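Neurotoxin (Clostridium botulinum, PDB 2QN0) probably acts as a zinc endopeptidase, the light chain protease of type C botulinum neurotoxin, which cleaves SNARE proteins of nerve terminals. Local coordinates at residues D279-K283 and S284-Y288. Sequence-based numbering, arbitrary orientation.
Sequences DLIPK and SARKY
Asp279 meets Arg286 through charge and through water. Asp279 OD1 lies 3.7 Å from Arg286 NH2, a long salt bridge; the oxygen stands off the flat of the guanidinium, so the attraction is electrostatic without a directed hydrogen bond, the two flat groups being turned 63° apart. Water 1, in the guanidinium plane at the edge, makes the directed link: the water accepts from Arg286 NH2 at 2.8 Å and donates to Asp279 OD1.

Ile281 holds the same guanidinium by its backbone. Arg286 NE donates to Ile281 O at 2.9 Å, nearly straight at 164°, with the oxygen almost in the guanidinium plane; NH2 adds a weak bond to the same oxygen. The arginine chain bends at chi3 (-101°), which turns NE back toward that carbonyl. Ile281 CG2 packs 3.5 Å from Arg286 CG and also touches the Ala285 methyl, while its side chain reaches inward to Tyr267 and Ile270 of helix 267-273.

Pro282 is the N-cap residue. Pro282 O takes a 2.9 Å bond from Arg286 N and a weak one from Ala285 N. Pro282 CB rests 4.1 Å from Ala285 CB.

Lys283 O accepts from Lys287 N, the next i to i+4 bond of the helix. Lys283 CA lies over one guanidinium face of Arg286, with Asp279 CA over the opposite one. The two lysine chains run side by side in the same direction; Lys283 NZ and Lys287 NZ are 3.8 Å apart, a proximity that would probably cost some energy if both are charged.

Taken together, this is the N-terminal start of helix 283-304 at the surface of the zinc protease domain: proline at the N-cap position, acting through its carbonyl, i to i+4 backbone bonding, and a first-turn arginine folded back to tie down the loop from helix 267-273.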
loop_
_atom_site.group_PDB
_atom_site.type_symbol
_atom_site.label_atom_id
_atom_site.label_comp_id
_atom_site.label_asym_id
_atom_site.label_seq_id
_atom_site.Cartn_x
_atom_site.Cartn_y
_atom_site.Cartn_z
ATOM N N ASP A 279 20.383 -2.949 -6.962
ATOM C CA ASP A 279 21.577 -2.721 -7.772
ATOM C C ASP A 279 21.295 -2.650 -9.272
ATOM O O ASP A 279 22.168 -2.267 -10.054
ATOM C CB ASP A 279 22.621 -3.802 -7.493
ATOM C CG ASP A 279 23.151 -3.743 -6.072
ATOM O OD1 ASP A 279 23.423 -2.627 -5.586
ATOM O OD2 ASP A 279 23.301 -4.810 -5.445
ATOM N N LEU A 280 20.086 -3.028 -9.680
ATOM C CA LEU A 280 19.724 -2.960 -11.095
ATOM C C LEU A 280 19.617 -1.494 -11.505
ATOM O O LEU A 280 19.759 -1.158 -12.679
ATOM C CB LEU A 280 18.392 -3.669 -11.363
ATOM C CG LEU A 280 18.384 -5.202 -11.276
ATOM C CD1 LEU A 280 16.992 -5.725 -11.604
ATOM C CD2 LEU A 280 19.406 -5.787 -12.242
ATOM N N ILE A 281 19.350 -0.621 -10.537
ATOM C CA ILE A 281 19.258 0.809 -10.826
ATOM C C ILE A 281 20.686 1.356 -10.797
ATOM O O ILE A 281 21.403 1.166 -9.816
ATOM C CB ILE A 281 18.447 1.567 -9.756
ATOM C CG1 ILE A 281 17.041 0.972 -9.638
ATOM C CG2 ILE A 281 18.351 3.051 -10.131
ATOM C CD1 ILE A 281 16.229 1.575 -8.505
ATOM N N PRO A 282 21.115 2.037 -11.872
ATOM C CA PRO A 282 22.477 2.587 -11.902
ATOM C C PRO A 282 22.741 3.420 -10.649
ATOM O O PRO A 282 21.919 4.252 -10.266
ATOM C CB PRO A 282 22.476 3.432 -13.175
ATOM C CG PRO A 282 21.528 2.682 -14.071
ATOM C CD PRO A 282 20.393 2.345 -13.119
ATOM N N LYS A 283 23.885 3.200 -10.013
ATOM C CA LYS A 283 24.218 3.927 -8.797
ATOM C C LYS A 283 24.050 5.435 -8.966
ATOM O O LYS A 283 23.561 6.119 -8.065
ATOM C CB LYS A 283 25.652 3.601 -8.364
ATOM C CG LYS A 283 26.021 4.143 -6.991
ATOM C CD LYS A 283 27.396 3.661 -6.560
ATOM C CE LYS A 283 27.748 4.168 -5.172
ATOM N NZ LYS A 283 26.750 3.730 -4.158
ATOM N N SER A 284 24.446 5.953 -10.124
ATOM C CA SER A 284 24.334 7.383 -10.389
ATOM C C SER A 284 22.876 7.839 -10.425
ATOM O O SER A 284 22.560 8.964 -10.033
ATOM C CB SER A 284 25.034 7.735 -11.707
ATOM O OG SER A 284 24.494 6.996 -12.786
ATOM N N ALA A 285 21.989 6.966 -10.896
ATOM C CA ALA A 285 20.563 7.289 -10.951
ATOM C C ALA A 285 19.971 7.235 -9.540
ATOM O O ALA A 285 19.133 8.064 -9.178
ATOM C CB ALA A 285 19.831 6.309 -11.870
ATOM N N ARG A 286 20.394 6.254 -8.745
ATOM C CA ARG A 286 19.898 6.153 -7.374
ATOM C C ARG A 286 20.259 7.436 -6.624
ATOM O O ARG A 286 19.431 8.009 -5.916
ATOM C CB ARG A 286 20.525 4.956 -6.655
ATOM C CG ARG A 286 19.941 3.607 -7.051
ATOM C CD ARG A 286 20.605 2.499 -6.254
ATOM N NE ARG A 286 21.617 1.807 -7.044
ATOM C CZ ARG A 286 22.702 1.238 -6.535
ATOM N NH1 ARG A 286 22.929 1.281 -5.230
ATOM N NH2 ARG A 286 23.556 0.617 -7.334
ATOM N N LYS A 287 21.502 7.882 -6.787
ATOM C CA LYS A 287 21.968 9.101 -6.131
ATOM C C LYS A 287 21.180 10.311 -6.617
ATOM O O LYS A 287 20.833 11.195 -5.832
ATOM C CB LYS A 287 23.460 9.318 -6.409
ATOM C CG LYS A 287 24.374 8.271 -5.797
ATOM C CD LYS A 287 24.331 8.306 -4.279
ATOM C CE LYS A 287 25.277 7.277 -3.682
ATOM N NZ LYS A 287 26.684 7.503 -4.118
ATOM N N TYR A 288 20.906 10.349 -7.918
ATOM C CA TYR A 288 20.151 11.442 -8.516
ATOM C C TYR A 288 18.780 11.607 -7.850
ATOM O O TYR A 288 18.405 12.704 -7.437
ATOM C CB TYR A 288 19.967 11.179 -10.011
ATOM C CG TYR A 288 19.017 12.128 -10.702
ATOM C CD1 TYR A 288 19.411 13.422 -11.043
ATOM C CD2 TYR A 288 17.709 11.738 -10.996
ATOM C CE1 TYR A 288 18.525 14.302 -11.660
ATOM C CE2 TYR A 288 16.819 12.609 -11.607
ATOM C CZ TYR A 288 17.230 13.888 -11.937
ATOM O OH TYR A 288 16.344 14.745 -12.543
HETATM O O HOH W 1 25.716 -0.512 -5.968
#